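Local coordinates for protein glyceraldehyde-3-phosphate dehydrogenase (Sulfolobus solfataricus, PDB 1B7G) that catalyses the phosphorylating oxidation of D-glyceraldehyde 3-phosphate in glycolysis, accepting both NAD and NADP but with a marked preference for NADP, at residues E322-M325 against R326-E330; Y9-I12 against G13-A17; A91-K94 against P95-Q99; V31-T34 against S35-E39; Q171-V174 against K175-P178. The protein carries 1 engineered substitution. All coordinates share one frame; numbering follows the deposited sequence.

Contact 1 (E322-M325 against R326-E330); sequences EDSM and RITNE
Arg326 folds its side chain back along the helix over Glu322 and Asp323, one turn earlier. Its CB rests 3.4 Å from Glu322 O, the same carbonyl oxygen that takes the bond from Arg326 N. With CG anti to the backbone N (chi1 161°), CG and CD run outward, and a bend at chi3 (-39°) swings the guanidinium back, so that Glu322 O lies under one of its faces, displaced toward the rim. At the tip, Arg326 NH1 makes a salt bridge with Asp323 OD1 at 2.9 Å. The oxygen lies in the guanidinium plane and is met on its anti side, while the two flat groups are turned 62° apart. Also at the guanidinium edge, Arg326 NH1 donates to a water at 2.6 Å, and that water donates in turn to Asp323 O, bridging side chain and backbone. The other amino group, Arg326 NH2, comes within 3.8 Å of Glu322 CG.

On the side facing helix 304-315, two hydroxyls carry the contact. Thr328 N bonds to Ser324 O at 2.9 Å, and the hydroxyls of both residues bond to Asp310 and Arg313. Met325 packs on Ala121 and Leu122 of helix 121-128. The arrangement is an i to i+3 ion pair on the exposed side of helix 321-331, with Ser324 and Thr328, i to i+4, sharing partners on helix 304-315.

Contact 2 (Y9-I12 against G13-A17); sequences YGTI and GKRVA. With SO4 (sulfate ion), chain G.
Val16 N donates to Ile12 O at 2.7 Å, the shortest direct bond across this first turn of helix 11-21, and Ile12 CG2 rests on Val16 CG2 beside it. One residue earlier, Arg15 NH1 reaches back to Thr11 O at 3.0 Å; the oxygen lies in the guanidinium plane, but the donor is bent well off the C=O direction (123°) and tilted out of the carbonyl plane. Asp274 takes NE of the same guanidinium.

Lys14 CB sits over one face of the Tyr9 ring, 3.7 Å from its centroid, a CH-pi contact. Lys14 CG lies between the backbone N and the carbonyl carbon (chi1 78°), which carries the chain past Gly10 O toward Glu39 and toward Glu263 and Asp267 of the second subunit. A water joins Tyr9 OH to Lys14 O, and a second one accepts from both Gly10 N and Gly13 N.

Thr11 N points at sulfate O2, 2.9 Å away. A side chain on Gly10 would run into that oxygen, and one on Gly13 would press on Tyr9 CA. This is the glycine-rich strand-turn-helix of a Rossmann fold, where Thr11 and Ile12 probably bind the dinucleotide and the sulfate probably mimics one of its phosphates.

Contact 3 (A91-K94 against P95-Q99); sequences AQYK and PIYLQ
Tyr93 and Tyr97 both place CG beside the backbone N and anti to the carbonyl carbon (chi1 -81° and -50°), which sends the two rings off the same side of the helix one turn apart. The helix, 89-99, is the crossover of a beta-alpha-beta unit of the Rossmann fold, leading from strand 80-83 to strand 103-106. The ring planes are within 17° of each other but slid apart, their centroids separated by 5.9 Å, so there is little true stacking. Instead Tyr97 lays its far end against the root of its neighbour, with CZ 3.5 Å from Tyr93 CB. Tyr93 O lies over one face of the Tyr97 ring, toward the rim, while accepting the bond from Tyr97 N at 3.0 Å.

The Tyr97 hydroxyl bonds to Asp83 and Asn7, at the strands beneath. A phenylalanine here would probably keep the ring against Tyr93 CB but leave Asp83 OD2 and Asn7 ND2 without their shared hydroxyl partner.

Ile96 CD1 approaches Tyr93 CD1 obliquely, and both side chains continue onto helix 71-77. Further round, Lys94 bends at chi2 and chi4 so that its CE lies 3.7 Å from Leu98 CD1. Its NZ goes to Val114 O and also makes a cation-pi contact with Tyr133.

Pro95 has no N-H to give, and the helix kinks there: Ile96 N makes just a weak bond, to Tyr93 O. Where Ala91 O would otherwise receive an amide, it faces Pro95 CD at 3.3 Å, and that same CD is pressed to 3.4 Å from Lys94 CB.

Contact 4 (V31-T34 against S35-E39); sequences VAKT and SPNYE. With SO4 (sulfate ion), chain E.
Lys33 stretches its aliphatic chain across the bend of the loop, bringing CE to 3.0 Å from Ser35 O and 3.2 Å from Asn37 OD1. It starts with CG anti to the backbone N (chi1 172°), turns at chi2 and then runs straight, which sets the ammonium between a bound sulfate and Glu39. Lys33 NZ gives a weak bond to sulfate O2 and a long salt bridge, 3.7 Å, to Glu39 OE1.

The anion is gripped more firmly by the backbone and the serine. Sulfate O1 takes two amides, Thr34 N at 3.0 Å and Ser35 N at 2.8 Å, and Ser35 OG donates to O4 at 2.6 Å.

Behind this shell, Pro36 is the centre of an inverse gamma turn, closed by a weak bond from Asn37 N to Ser35 O. Asn37 is the N-cap of the next helix: its OD1 takes a weak bond from Glu39 N, while ND2 points almost straight at Glu39 OE1, 3.1 Å away, with that oxygen in the amide plane and met on its anti side. This second bond helps to fix the carboxylate near Lys33. The other carboxylate oxygen, Glu39 OE2, is held by Lys172.

A loop after the second strand of a Rossmann fold commonly reads the adenosine ribose, so the sulfate is consistent with a place for the 2'-phosphate of NADP. The segment leaves strand 26-32, which lies between strands 2-7 and 50-51 of the parallel sheet, and enters helix 38-45, where Tyr38 packs on Glu263 of the second subunit.

Contact 5 (Q171-V174 against K175-P178); sequences QKEV and KKGP. With SO4 (sulfate ion), chain G.
Glu173 and Lys176 join across a bend in the surface loop between strands 157-167 and 183-184, an i to i+3 salt bridge in the catalytic domain of the dehydrogenase. Lys176 NZ donates to Glu173 OE1 at 3.1 Å, arriving 36° above the carboxylate plane. Both chains leave CB with CG anti to the carbonyl carbon (chi1 -40° and -78°) and run out extended, crossing obliquely, with Lys176 CD 3.7 Å from Glu173 OE1.

The second carboxylate oxygen, Glu173 OE2, accepts from Asp170 N, so each oxygen has a donor. An alanine in place of Glu173 is likely to leave the Lys176 ammonium without its carboxylate and Asp170 N without its acceptor, with the Lys176 side chain freer to turn.

The backbone of the bend is bridged by water: one molecule donates to Glu173 O at 3.0 Å and to Lys176 O at 2.6 Å. Val174 packs on Ala259 of the second subunit, while Gln171 OE1 bonds to Gln171 NE2 of that subunit. Lys172 points toward the probable cofactor site, where its ammonium bonds to Thr11 OG1. Lys172 NZ also donates to sulfate O1, at 2.7 Å.

All five contacts are local, and they follow one another in series: none nests within or crosses another. From the N terminus, contact 2 turns the chain from strand 2-7 into helix 11-21. Contact 4 then links strand 26-32 to helix 38-45, and contact 3 lies on the later crossover helix 89-99, all three within the Rossmann half. Contact 5 belongs to the catalytic half, yet its Lys172 reaches Thr11 of contact 2 and Glu39 of contact 4, tying the halves together beside the second subunit. Lys14 joins contacts 2 and 4 directly. Contact 1, on the last helix, stands apart, its nearest atoms about 10 Å from contact 2.

Contact 1 (E322-M325 against R326-E330)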
# COMPACT_ATOMS: atom_id res chain seq x y z
N GLU A 322 -13.31 27.50 -8.79
CA GLU A 322 -14.36 26.55 -8.51
C GLU A 322 -14.51 25.49 -9.59
O GLU A 322 -14.66 24.27 -9.29
CB GLU A 322 -15.67 27.28 -8.26
CG GLU A 322 -16.69 26.40 -7.54
CD GLU A 322 -16.48 26.45 -6.03
OE1 GLU A 322 -15.49 27.05 -5.53
OE2 GLU A 322 -17.35 25.91 -5.32
N ASP A 323 -14.52 25.89 -10.86
CA ASP A 323 -14.58 24.91 -11.95
C ASP A 323 -13.39 23.94 -11.90
O ASP A 323 -13.56 22.73 -12.13
CB ASP A 323 -14.58 25.62 -13.31
CG ASP A 323 -15.95 26.22 -13.61
OD1 ASP A 323 -16.95 25.83 -12.98
OD2 ASP A 323 -16.03 27.10 -14.48
N SER A 324 -12.18 24.45 -11.78
CA SER A 324 -10.97 23.63 -11.75
C SER A 324 -11.01 22.65 -10.56
O SER A 324 -10.99 21.43 -10.73
CB SER A 324 -9.70 24.47 -11.60
OG SER A 324 -8.53 23.68 -11.68
N MET A 325 -11.31 23.18 -9.38
CA MET A 325 -11.32 22.27 -8.21
C MET A 325 -12.39 21.21 -8.37
O MET A 325 -12.19 20.05 -7.97
CB MET A 325 -11.40 23.06 -6.94
CG MET A 325 -10.08 23.77 -6.55
SD MET A 325 -10.27 24.42 -4.87
CE MET A 325 -11.59 25.59 -5.08
N ARG A 326 -13.53 21.53 -9.01
CA ARG A 326 -14.55 20.49 -9.18
C ARG A 326 -14.05 19.38 -10.09
O ARG A 326 -14.24 18.20 -9.75
CB ARG A 326 -15.90 21.07 -9.59
CG ARG A 326 -16.84 20.05 -10.22
CD ARG A 326 -18.04 20.68 -10.91
NE ARG A 326 -18.53 21.81 -10.13
CZ ARG A 326 -18.43 23.10 -10.45
NH1 ARG A 326 -17.89 23.49 -11.60
NH2 ARG A 326 -18.89 24.01 -9.58
N ILE A 327 -13.36 19.68 -11.18
CA ILE A 327 -12.88 18.64 -12.09
C ILE A 327 -11.74 17.85 -11.46
O ILE A 327 -11.69 16.63 -11.53
CB ILE A 327 -12.47 19.23 -13.44
CG1 ILE A 327 -13.78 19.71 -14.15
CG2 ILE A 327 -11.74 18.26 -14.32
CD1 ILE A 327 -13.53 20.77 -15.20
N THR A 328 -10.82 18.58 -10.85
CA THR A 328 -9.71 17.93 -10.13
C THR A 328 -10.29 16.98 -9.10
O THR A 328 -9.97 15.80 -9.15
CB THR A 328 -8.83 18.97 -9.48
OG1 THR A 328 -8.29 19.81 -10.52
CG2 THR A 328 -7.66 18.31 -8.71
N ASN A 329 -11.20 17.46 -8.26
CA ASN A 329 -11.82 16.66 -7.24
C ASN A 329 -12.55 15.43 -7.73
O ASN A 329 -12.33 14.32 -7.20
CB ASN A 329 -12.72 17.50 -6.33
CG ASN A 329 -11.85 18.42 -5.45
OD1 ASN A 329 -10.64 18.29 -5.37
ND2 ASN A 329 -12.50 19.40 -4.86
N GLU A 330 -13.44 15.62 -8.71
CA GLU A 330 -14.23 14.49 -9.20
C GLU A 330 -13.34 13.47 -9.87
O GLU A 330 -13.47 12.28 -9.66
CB GLU A 330 -15.29 15.00 -10.21
CG GLU A 330 -16.35 13.95 -10.52
CD GLU A 330 -16.01 12.87 -11.50
OE1 GLU A 330 -15.12 13.03 -12.38
OE2 GLU A 330 -16.67 11.79 -11.42
O HOH W 1 -16.26 22.22 -13.25

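Contact 2 (Y9-I12 against G13-A17)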
# COMPACT_ATOMS: atom_id res chain seq x y z
N TYR A 9 10.13 11.95 -12.58
CA TYR A 9 9.18 10.87 -12.31
C TYR A 9 9.49 10.17 -11.00
O TYR A 9 9.93 9.01 -11.01
CB TYR A 9 9.26 9.86 -13.49
CG TYR A 9 8.09 8.92 -13.60
CD1 TYR A 9 6.85 9.40 -14.05
CD2 TYR A 9 8.17 7.59 -13.25
CE1 TYR A 9 5.76 8.55 -14.17
CE2 TYR A 9 7.08 6.74 -13.37
CZ TYR A 9 5.89 7.23 -13.83
OH TYR A 9 4.78 6.40 -13.90
N GLY A 10 9.26 10.83 -9.85
CA GLY A 10 9.60 10.18 -8.55
C GLY A 10 8.28 10.00 -7.79
O GLY A 10 7.23 9.88 -8.44
N THR A 11 8.28 10.09 -6.45
CA THR A 11 7.03 9.90 -5.70
C THR A 11 5.92 10.82 -6.18
O THR A 11 4.80 10.37 -6.37
CB THR A 11 7.29 10.29 -4.21
OG1 THR A 11 8.25 9.33 -3.77
CG2 THR A 11 6.03 10.15 -3.36
N ILE A 12 6.21 12.12 -6.24
CA ILE A 12 5.20 13.10 -6.65
C ILE A 12 4.94 13.05 -8.18
O ILE A 12 3.80 13.04 -8.60
CB ILE A 12 5.60 14.52 -6.27
CG1 ILE A 12 6.04 14.66 -4.81
CG2 ILE A 12 4.49 15.53 -6.59
CD1 ILE A 12 5.08 14.06 -3.81
N GLY A 13 6.02 13.09 -8.97
CA GLY A 13 5.91 13.09 -10.42
C GLY A 13 5.10 11.92 -10.97
O GLY A 13 4.19 12.11 -11.76
N LYS A 14 5.39 10.68 -10.55
CA LYS A 14 4.58 9.55 -11.03
C LYS A 14 3.11 9.80 -10.76
O LYS A 14 2.24 9.46 -11.58
CB LYS A 14 5.10 8.23 -10.50
CG LYS A 14 4.75 7.83 -9.06
CD LYS A 14 5.59 6.60 -8.70
CE LYS A 14 5.66 6.35 -7.21
NZ LYS A 14 6.32 5.04 -6.91
N ARG A 15 2.73 10.35 -9.61
CA ARG A 15 1.34 10.62 -9.29
C ARG A 15 0.85 11.88 -10.03
O ARG A 15 -0.33 11.90 -10.40
CB ARG A 15 1.12 10.79 -7.79
CG ARG A 15 1.56 9.59 -6.97
CD ARG A 15 1.81 10.02 -5.50
NE ARG A 15 1.50 8.80 -4.69
CZ ARG A 15 2.44 7.91 -4.39
NH1 ARG A 15 3.68 8.11 -4.81
NH2 ARG A 15 2.16 6.86 -3.64
N VAL A 16 1.70 12.85 -10.29
CA VAL A 16 1.16 14.02 -11.07
C VAL A 16 0.94 13.58 -12.51
O VAL A 16 -0.06 13.97 -13.13
CB VAL A 16 1.99 15.27 -10.92
CG1 VAL A 16 1.48 16.32 -11.91
CG2 VAL A 16 1.81 15.86 -9.46
N ALA A 17 1.79 12.67 -13.00
CA ALA A 17 1.58 12.14 -14.37
C ALA A 17 0.28 11.38 -14.47
O ALA A 17 -0.53 11.70 -15.37
CB ALA A 17 2.78 11.35 -14.84
S SO4 G . 11.83 10.29 -4.91
O1 SO4 G . 11.67 8.94 -5.54
O2 SO4 G . 10.49 10.96 -4.82
O3 SO4 G . 12.76 11.11 -5.76
O4 SO4 G . 12.42 10.15 -3.54
O HOH W 2 2.59 7.68 -13.69
O HOH W 3 8.68 13.28 -8.51

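Contact 3 (A91-K94 against P95-Q99)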
# COMPACT_ATOMS: atom_id res chain seq x y z
N ALA A 91 15.23 25.12 -9.40
CA ALA A 91 15.95 26.35 -9.62
C ALA A 91 16.99 26.19 -10.73
O ALA A 91 17.36 27.16 -11.38
CB ALA A 91 16.66 26.75 -8.32
N GLN A 92 17.50 24.99 -10.90
CA GLN A 92 18.44 24.69 -11.98
C GLN A 92 17.69 24.65 -13.30
O GLN A 92 18.23 25.13 -14.29
CB GLN A 92 19.16 23.38 -11.71
CG GLN A 92 20.05 23.45 -10.47
CD GLN A 92 20.78 22.14 -10.23
OE1 GLN A 92 20.95 21.33 -11.14
NE2 GLN A 92 21.22 21.93 -9.00
N TYR A 93 16.43 24.18 -13.31
CA TYR A 93 15.65 24.20 -14.54
C TYR A 93 14.95 25.53 -14.79
O TYR A 93 14.63 25.83 -15.95
CB TYR A 93 14.64 23.06 -14.60
CG TYR A 93 15.25 21.75 -15.03
CD1 TYR A 93 15.44 21.49 -16.39
CD2 TYR A 93 15.61 20.79 -14.11
CE1 TYR A 93 16.01 20.30 -16.80
CE2 TYR A 93 16.19 19.60 -14.51
CZ TYR A 93 16.38 19.36 -15.86
OH TYR A 93 16.92 18.17 -16.26
N LYS A 94 14.78 26.39 -13.78
CA LYS A 94 14.09 27.66 -14.02
C LYS A 94 14.59 28.44 -15.21
O LYS A 94 13.81 28.83 -16.10
CB LYS A 94 13.99 28.45 -12.72
CG LYS A 94 13.38 29.84 -12.86
CD LYS A 94 11.96 29.77 -13.38
CE LYS A 94 11.40 31.17 -13.61
NZ LYS A 94 11.51 32.05 -12.44
N PRO A 95 15.87 28.72 -15.38
CA PRO A 95 16.39 29.43 -16.54
C PRO A 95 16.09 28.71 -17.86
O PRO A 95 15.81 29.36 -18.87
CB PRO A 95 17.87 29.54 -16.28
CG PRO A 95 18.20 28.55 -15.23
CD PRO A 95 16.95 28.38 -14.41
N ILE A 96 16.12 27.38 -17.89
CA ILE A 96 15.78 26.63 -19.11
C ILE A 96 14.33 26.82 -19.52
O ILE A 96 14.01 27.18 -20.67
CB ILE A 96 16.16 25.16 -18.92
CG1 ILE A 96 17.68 25.07 -18.73
CG2 ILE A 96 15.73 24.31 -20.11
CD1 ILE A 96 18.19 23.83 -18.07
N TYR A 97 13.38 26.72 -18.58
CA TYR A 97 11.98 27.00 -18.92
C TYR A 97 11.80 28.44 -19.43
O TYR A 97 10.95 28.72 -20.28
CB TYR A 97 11.04 26.74 -17.76
CG TYR A 97 11.17 25.42 -17.04
CD1 TYR A 97 11.40 24.23 -17.70
CD2 TYR A 97 11.01 25.39 -15.65
CE1 TYR A 97 11.49 23.03 -17.02
CE2 TYR A 97 11.08 24.18 -14.96
CZ TYR A 97 11.33 23.01 -15.64
OH TYR A 97 11.45 21.82 -14.96
N LEU A 98 12.55 29.39 -18.87
CA LEU A 98 12.41 30.77 -19.30
C LEU A 98 12.90 30.98 -20.74
O LEU A 98 12.29 31.73 -21.52
CB LEU A 98 13.22 31.72 -18.41
CG LEU A 98 12.53 32.17 -17.13
CD1 LEU A 98 13.56 32.73 -16.16
CD2 LEU A 98 11.43 33.16 -17.46
N GLN A 99 14.05 30.38 -21.03
CA GLN A 99 14.66 30.54 -22.35
C GLN A 99 13.87 29.78 -23.41
O GLN A 99 13.74 30.21 -24.56
CB GLN A 99 16.12 30.07 -22.35
CG GLN A 99 16.29 28.57 -22.33
CD GLN A 99 17.63 28.11 -22.85
OE1 GLN A 99 18.60 28.01 -22.09
NE2 GLN A 99 17.69 27.81 -24.15

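Contact 4 (V31-T34 against S35-E39)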
# COMPACT_ATOMS: atom_id res chain seq x y z
N VAL A 31 7.34 12.21 -19.46
CA VAL A 31 7.95 12.47 -18.14
C VAL A 31 9.46 12.44 -18.26
O VAL A 31 10.01 11.74 -19.11
CB VAL A 31 7.51 11.44 -17.09
CG1 VAL A 31 6.00 11.33 -17.00
CG2 VAL A 31 8.08 10.05 -17.31
N ALA A 32 10.14 13.16 -17.36
CA ALA A 32 11.60 13.22 -17.41
C ALA A 32 12.22 12.55 -16.19
O ALA A 32 11.74 12.71 -15.05
CB ALA A 32 12.04 14.66 -17.57
N LYS A 33 13.28 11.78 -16.43
CA LYS A 33 13.89 10.97 -15.36
C LYS A 33 15.37 10.70 -15.64
O LYS A 33 15.74 10.65 -16.82
CB LYS A 33 13.13 9.64 -15.34
CG LYS A 33 13.72 8.59 -14.43
CD LYS A 33 13.16 8.63 -13.03
CE LYS A 33 13.62 7.41 -12.22
NZ LYS A 33 13.25 7.56 -10.79
N THR A 34 16.21 10.56 -14.62
CA THR A 34 17.63 10.34 -14.87
C THR A 34 18.06 8.88 -14.83
O THR A 34 18.90 8.48 -15.65
CB THR A 34 18.53 11.14 -13.91
OG1 THR A 34 18.30 12.54 -14.10
CG2 THR A 34 20.00 10.87 -14.20
N SER A 35 17.54 8.07 -13.93
CA SER A 35 17.91 6.68 -13.78
C SER A 35 16.82 5.73 -14.24
O SER A 35 15.64 5.89 -13.92
CB SER A 35 18.18 6.35 -12.29
OG SER A 35 18.82 7.44 -11.67
N PRO A 36 17.22 4.64 -14.89
CA PRO A 36 16.31 3.64 -15.39
C PRO A 36 15.97 2.58 -14.36
O PRO A 36 16.17 1.38 -14.59
CB PRO A 36 17.09 3.03 -16.56
CG PRO A 36 18.51 3.13 -16.14
CD PRO A 36 18.62 4.40 -15.34
N ASN A 37 15.40 3.00 -13.24
CA ASN A 37 15.00 2.07 -12.17
C ASN A 37 13.64 1.47 -12.44
O ASN A 37 13.10 1.69 -13.54
CB ASN A 37 15.08 2.83 -10.84
CG ASN A 37 13.87 3.70 -10.59
OD1 ASN A 37 13.29 4.27 -11.52
ND2 ASN A 37 13.46 3.74 -9.32
N TYR A 38 13.03 0.78 -11.49
CA TYR A 38 11.76 0.13 -11.60
C TYR A 38 10.61 1.08 -11.88
O TYR A 38 9.66 0.65 -12.55
CB TYR A 38 11.43 -0.78 -10.40
CG TYR A 38 11.31 0.02 -9.11
CD1 TYR A 38 12.39 0.25 -8.28
CD2 TYR A 38 10.05 0.47 -8.73
CE1 TYR A 38 12.24 0.95 -7.09
CE2 TYR A 38 9.90 1.21 -7.56
CZ TYR A 38 10.99 1.44 -6.75
OH TYR A 38 10.83 2.17 -5.61
N GLU A 39 10.70 2.34 -11.42
CA GLU A 39 9.70 3.34 -11.73
C GLU A 39 9.73 3.68 -13.22
O GLU A 39 8.65 3.64 -13.80
CB GLU A 39 9.82 4.62 -10.90
CG GLU A 39 9.14 4.48 -9.52
CD GLU A 39 9.80 5.37 -8.48
OE1 GLU A 39 11.03 5.56 -8.53
OE2 GLU A 39 9.08 5.91 -7.61
S SO4 E . 16.58 9.67 -10.61
O1 SO4 E . 15.95 9.30 -11.92
O2 SO4 E . 16.21 8.64 -9.57
O3 SO4 E . 16.09 11.01 -10.17
O4 SO4 E . 18.07 9.71 -10.74

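Contact 5 (Q171-V174 against K175-P178)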
# COMPACT_ATOMS: atom_id res chain seq x y z
N GLN A 171 8.31 5.07 2.39
CA GLN A 171 8.42 3.65 2.53
C GLN A 171 9.33 2.98 1.50
O GLN A 171 10.06 2.04 1.89
CB GLN A 171 7.04 2.99 2.47
CG GLN A 171 7.17 1.47 2.65
CD GLN A 171 5.80 0.85 2.87
OE1 GLN A 171 5.27 0.89 3.98
NE2 GLN A 171 5.25 0.34 1.77
N LYS A 172 9.41 3.50 0.29
CA LYS A 172 10.32 2.89 -0.70
C LYS A 172 11.77 3.21 -0.41
O LYS A 172 12.67 2.54 -0.93
CB LYS A 172 9.94 3.32 -2.13
CG LYS A 172 10.56 4.66 -2.55
CD LYS A 172 9.73 5.33 -3.64
CE LYS A 172 10.48 6.46 -4.29
NZ LYS A 172 9.64 7.22 -5.26
N GLU A 173 12.06 4.28 0.32
CA GLU A 173 13.46 4.65 0.57
C GLU A 173 14.03 3.68 1.59
O GLU A 173 13.35 3.25 2.55
CB GLU A 173 13.56 6.14 0.94
CG GLU A 173 12.65 7.04 0.12
CD GLU A 173 12.65 8.52 0.45
OE1 GLU A 173 13.48 9.27 -0.14
OE2 GLU A 173 11.83 9.05 1.26
N VAL A 174 15.13 3.01 1.29
CA VAL A 174 15.70 2.06 2.25
C VAL A 174 17.07 2.58 2.70
O VAL A 174 17.73 1.93 3.49
CB VAL A 174 15.82 0.63 1.67
CG1 VAL A 174 14.45 0.10 1.27
CG2 VAL A 174 16.78 0.63 0.50
N LYS A 175 17.52 3.73 2.18
CA LYS A 175 18.83 4.22 2.64
C LYS A 175 18.72 5.41 3.59
O LYS A 175 19.74 6.02 3.91
CB LYS A 175 19.72 4.55 1.45
CG LYS A 175 20.04 3.28 0.64
CD LYS A 175 20.93 3.61 -0.55
CE LYS A 175 21.34 2.34 -1.30
NZ LYS A 175 20.38 2.04 -2.40
N LYS A 176 17.55 5.73 4.13
CA LYS A 176 17.45 6.93 4.97
C LYS A 176 16.96 6.58 6.36
O LYS A 176 16.24 5.62 6.48
CB LYS A 176 16.43 7.94 4.38
CG LYS A 176 17.04 8.72 3.20
CD LYS A 176 15.96 9.59 2.57
CE LYS A 176 16.45 10.28 1.32
NZ LYS A 176 15.54 11.38 0.89
N GLY A 177 17.44 7.33 7.36
CA GLY A 177 16.96 7.08 8.72
C GLY A 177 16.19 8.37 9.12
O GLY A 177 15.81 9.17 8.26
N PRO A 178 16.02 8.50 10.40
CA PRO A 178 16.53 7.55 11.37
C PRO A 178 15.67 6.35 11.66
O PRO A 178 14.45 6.35 11.54
CB PRO A 178 16.69 8.41 12.62
CG PRO A 178 15.58 9.40 12.52
CD PRO A 178 15.36 9.68 11.05
S SO4 G . 11.83 10.29 -4.91
O1 SO4 G . 11.67 8.94 -5.54
O2 SO4 G . 10.49 10.96 -4.82
O3 SO4 G . 12.76 11.11 -5.76
O4 SO4 G . 12.42 10.15 -3.54
O HOH W 4 14.86 3.89 5.03